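Local structure of photoreceptor-histidine kinase BphP (Stigmatella aurantiaca DW4/3-1, 6BAF) at residues 43-46 against 47-51; 84-87 against 88-91. The protein probably senses red and far-red light through a bound biliverdin-type chromophore and passes the signal to its own histidine kinase module. All coordinates share one frame; numbering follows the deposited sequence.

Contact 1 of 2, residues 43-46 against 47-51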
loop_
_atom_site.group_PDB
_atom_site.type_symbol
_atom_site.label_atom_id
_atom_site.label_comp_id
_atom_site.label_asym_id
_atom_site.label_seq_id
_atom_site.Cartn_x
_atom_site.Cartn_y
_atom_site.Cartn_z
ATOM N N ASN A 43 -3.613 -34.127 3.668
ATOM C CA ASN A 43 -3.248 -34.927 4.834
ATOM C C ASN A 43 -4.425 -35.034 5.792
ATOM O O ASN A 43 -5.344 -34.211 5.779
ATOM C CB ASN A 43 -2.063 -34.331 5.587
ATOM C CG ASN A 43 -0.794 -34.407 4.813
ATOM O OD1 ASN A 43 -0.348 -33.420 4.247
ATOM N ND2 ASN A 43 -0.203 -35.591 4.762
ATOM N N SER A 44 -4.396 -36.068 6.634
ATOM C CA SER A 44 -5.413 -36.256 7.668
ATOM C C SER A 44 -4.994 -35.581 8.977
ATOM O O SER A 44 -3.829 -35.222 9.176
ATOM C CB SER A 44 -5.634 -37.735 7.930
ATOM O OG SER A 44 -4.381 -38.326 8.240
ATOM N N ALA A 45 -5.959 -35.425 9.892
ATOM C CA ALA A 45 -5.607 -34.953 11.229
ATOM C C ALA A 45 -4.609 -35.904 11.876
ATOM O O ALA A 45 -3.633 -35.457 12.493
ATOM C CB ALA A 45 -6.849 -34.778 12.108
ATOM N N GLU A 46 -4.790 -37.218 11.675
ATOM C CA GLU A 46 -3.896 -38.184 12.312
ATOM C C GLU A 46 -2.474 -38.028 11.803
ATOM O O GLU A 46 -1.514 -38.172 12.572
ATOM C CB GLU A 46 -4.384 -39.623 12.086
ATOM C CG GLU A 46 -5.566 -40.056 12.973
ATOM C CD GLU A 46 -6.946 -39.565 12.472
ATOM O OE1 GLU A 46 -7.966 -39.873 13.150
ATOM O OE2 GLU A 46 -7.014 -38.879 11.408
ATOM N N GLN A 47 -2.313 -37.744 10.509
ATOM C CA GLN A 47 -0.967 -37.523 9.987
ATOM C C GLN A 47 -0.379 -36.222 10.509
ATOM O O GLN A 47 0.847 -36.089 10.609
ATOM C CB GLN A 47 -0.980 -37.468 8.460
ATOM C CG GLN A 47 -1.271 -38.779 7.745
ATOM C CD GLN A 47 -1.331 -38.578 6.233
ATOM O OE1 GLN A 47 -1.932 -37.610 5.732
ATOM N NE2 GLN A 47 -0.679 -39.471 5.501
ATOM N N LEU A 48 -1.231 -35.243 10.810
ATOM C CA LEU A 48 -0.772 -33.911 11.179
ATOM C C LEU A 48 -0.452 -33.782 12.676
ATOM O O LEU A 48 0.604 -33.260 13.041
ATOM C CB LEU A 48 -1.836 -32.886 10.761
ATOM C CG LEU A 48 -2.046 -32.642 9.258
ATOM C CD1 LEU A 48 -3.240 -31.716 9.064
ATOM C CD2 LEU A 48 -0.814 -32.038 8.663
ATOM N N LEU A 49 -1.346 -34.234 13.552
ATOM C CA LEU A 49 -1.203 -33.909 14.969
ATOM C C LEU A 49 0.061 -34.538 15.544
ATOM O O LEU A 49 0.258 -35.758 15.468
ATOM C CB LEU A 49 -2.425 -34.368 15.740
ATOM C CG LEU A 49 -3.686 -33.613 15.377
ATOM C CD1 LEU A 49 -4.883 -34.187 16.102
ATOM C CD2 LEU A 49 -3.498 -32.130 15.692
ATOM N N GLY A 50 0.925 -33.691 16.093
ATOM C CA GLY A 50 2.151 -34.101 16.724
ATOM C C GLY A 50 3.347 -34.104 15.809
ATOM O O GLY A 50 4.480 -34.264 16.296
ATOM N N ALA A 51 3.138 -33.926 14.507
ATOM C CA ALA A 51 4.227 -33.836 13.541
ATOM C C ALA A 51 4.788 -32.411 13.530
ATOM O O ALA A 51 4.042 -31.449 13.761
ATOM C CB ALA A 51 3.720 -34.205 12.142
HETATM O O HOH W 1 -1.574 -37.867 15.008
#

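Contact 2 of 2, residues 84-87 against 88-91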
loop_
_atom_site.group_PDB
_atom_site.type_symbol
_atom_site.label_atom_id
_atom_site.label_comp_id
_atom_site.label_asym_id
_atom_site.label_seq_id
_atom_site.Cartn_x
_atom_site.Cartn_y
_atom_site.Cartn_z
ATOM N N TRP A 84 3.026 -26.391 0.494
ATOM C CA TRP A 84 2.791 -27.697 1.103
ATOM C C TRP A 84 3.113 -28.825 0.134
ATOM O O TRP A 84 2.343 -29.081 -0.797
ATOM C CB TRP A 84 1.343 -27.812 1.559
ATOM C CG TRP A 84 1.284 -27.632 2.983
ATOM C CD1 TRP A 84 1.426 -26.453 3.659
ATOM C CD2 TRP A 84 1.061 -28.612 3.963
ATOM N NE1 TRP A 84 1.320 -26.646 5.011
ATOM C CE2 TRP A 84 1.082 -27.954 5.232
ATOM C CE3 TRP A 84 0.826 -29.961 3.911
ATOM C CZ2 TRP A 84 0.885 -28.604 6.424
ATOM C CZ3 TRP A 84 0.633 -30.599 5.099
ATOM C CH2 TRP A 84 0.663 -29.916 6.344
ATOM N N ARG A 85 4.205 -29.542 0.398
ATOM C CA ARG A 85 4.585 -30.722 -0.379
ATOM C C ARG A 85 3.970 -31.953 0.271
ATOM O O ARG A 85 4.422 -32.398 1.328
ATOM C CB ARG A 85 6.105 -30.861 -0.455
ATOM C CG ARG A 85 6.593 -31.930 -1.452
ATOM C CD ARG A 85 7.984 -31.610 -1.924
ATOM N NE ARG A 85 7.899 -30.682 -3.048
ATOM C CZ ARG A 85 8.944 -30.195 -3.721
ATOM N NH1 ARG A 85 10.190 -30.519 -3.363
ATOM N NH2 ARG A 85 8.739 -29.347 -4.732
ATOM N N VAL A 86 2.952 -32.522 -0.358
ATOM C CA VAL A 86 2.283 -33.655 0.264
ATOM C C VAL A 86 2.698 -34.955 -0.421
ATOM O O VAL A 86 3.338 -35.808 0.213
ATOM C CB VAL A 86 0.750 -33.467 0.296
ATOM C CG1 VAL A 86 0.202 -33.005 -1.076
ATOM C CG2 VAL A 86 0.074 -34.731 0.782
ATOM N N ASP A 87 2.386 -35.137 -1.704
ATOM C CA ASP A 87 2.783 -36.438 -2.253
ATOM C C ASP A 87 3.334 -36.569 -3.687
ATOM O O ASP A 87 3.076 -37.585 -4.319
ATOM C CB ASP A 87 1.588 -37.402 -2.123
ATOM C CG ASP A 87 1.991 -38.764 -1.535
ATOM O OD1 ASP A 87 1.113 -39.446 -0.948
ATOM O OD2 ASP A 87 3.188 -39.135 -1.645
ATOM N N GLY A 88 4.091 -35.616 -4.227
ATOM C CA GLY A 88 4.312 -34.268 -3.733
ATOM C C GLY A 88 4.968 -33.630 -4.933
ATOM O O GLY A 88 6.193 -33.730 -5.014
ATOM N N VAL A 89 4.264 -32.972 -5.868
ATOM C CA VAL A 89 3.054 -32.099 -5.810
ATOM C C VAL A 89 2.975 -31.120 -4.616
ATOM O O VAL A 89 2.653 -31.448 -3.466
ATOM C CB VAL A 89 1.686 -32.875 -5.986
ATOM C CG1 VAL A 89 1.417 -33.947 -4.964
ATOM C CG2 VAL A 89 0.530 -31.868 -6.000
ATOM N N ASP A 90 3.277 -29.876 -4.987
ATOM C CA ASP A 90 3.179 -28.706 -4.139
ATOM C C ASP A 90 1.803 -28.066 -4.226
ATOM O O ASP A 90 1.211 -27.969 -5.304
ATOM C CB ASP A 90 4.216 -27.664 -4.545
ATOM C CG ASP A 90 5.606 -28.102 -4.239
ATOM O OD1 ASP A 90 5.747 -29.056 -3.447
ATOM O OD2 ASP A 90 6.558 -27.500 -4.783
ATOM N N ARG A 91 1.323 -27.591 -3.083
ATOM C CA ARG A 91 0.151 -26.734 -3.004
ATOM C C ARG A 91 0.583 -25.405 -2.389
ATOM O O ARG A 91 1.477 -25.359 -1.533
ATOM C CB ARG A 91 -0.949 -27.390 -2.185
ATOM C CG ARG A 91 -1.660 -28.562 -2.848
ATOM C CD ARG A 91 -1.986 -29.528 -1.763
ATOM N NE ARG A 91 -3.334 -30.092 -1.782
ATOM C CZ ARG A 91 -3.607 -31.370 -2.033
ATOM N NH1 ARG A 91 -2.616 -32.225 -2.311
ATOM N NH2 ARG A 91 -4.868 -31.792 -1.984
#

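Contact 1 of 2, residues 43-46 against 47-51
The side-chain amides of Asn43 and Gln47 meet at the start of helix 45-48 in the PAS domain, crossing at about a right angle with their planes 53° apart. Beside them Ser44 and Gln47 form a capping box. Two donors reach Gln47 OE1 from opposite sides of its amide plane. Asn43 ND2 comes to Gln47 OE1 from well above that plane at 2.8 Å, while Ser44 N, 3.0 Å from Gln47 OE1, is only tilted from it. For Asn43 the same bond lies close to its amide plane, so the N-H is well aimed although the acceptor is met over its face. Ser44 is the N-cap, and its OG accepts from Gln47 N at 3.1 Å. With chi1 at 55°, Ser44 OG sits between its own backbone N and carbonyl carbon, which points it at the N-H of Gln47. Gln47 CG packs against that hydroxyl, 3.2 Å from Ser44 OG, and the extended chain beyond CG carries OE1 back to Ser44 N. Replacing Asn43 by alanine is likely to leave Gln47 OE1 with one donor fewer and its amide freer to turn. Leu48 packs on Asn43, with CD2 4.0 Å from Asn43 CB, and its side chain also packs on Phe56, Leu30 and Ala33. The short helix closes with a straight bond from Leu49 N to Ala45 O, and a type II turn follows from Leu48 to Ala51. This turn suits Gly50, where a CB would press on the preceding carbonyl. At the helix end a water donates to Leu49 O at 2.8 Å.

Contact 2 of 2, residues 84-87 against 88-91
Arg85 and Asp90 form a side-on salt bridge across the end of a beta hairpin in the PAS domain. They are a non-hydrogen-bonded antiparallel pair, and both side chains leave the same face of the sheet. Arg85 NE meets Asp90 OD1 at 2.7 Å, on the syn lone pair of that oxygen. Arg85 NH2 donates to Asp90 OD2 at 2.9 Å. Guanidinium and carboxylate are nearly coplanar, 11° apart, so two nitrogens can serve two oxygens at once. The Arg85 chain starts out extended, with CG opposite the backbone N (chi1 -170°), and then bends at chi3 (-85°), which brings its NE edge round to the carboxylate. Glu58 is a long, weak second ion partner of Arg85.

The neighbouring pair, Trp84 and Arg91, is hydrogen-bonded in both directions. Trp84 N gives to Arg91 O at 2.8 Å, and Arg91 N gives to Trp84 O. Their side chains leave the other face, where the Trp84 indole turns away from the hairpin to meet the ring of Phe56.

Beyond the paired residues the chain reverses through 86-89, with a cis peptide bond before Gly88 and another before Val89. Val86 N makes a weak bond to Val89 O, and Asp87 N is buried without a partner. Val86 and Val89 both hold CG1 between backbone N and carbonyl carbon, and these two CG1 methyls pack together at 4.2 Å.

How the contacts relate
Contact 1 comes first along the chain, and contact 2 follows after helix 59-69. Their centres are 15 Å apart, and both belong to the PAS domain. Contact 1 holds the short helix 45-48; contact 2 joins strands 80-85 and 90-100, with 80-85 at one edge of the antiparallel sheet. They touch directly: Asn43 OD1 packs against Trp84 CZ3 at 3.1 Å, Leu48 CD2 lies 3.5 Å from Trp84 CH2, and Asn43 also reaches Val86. Phe56 touches Asn43, Leu48 and Trp84. The helix is thus tied to the edge of the sheet, within the PAS part of the chromophore-binding module.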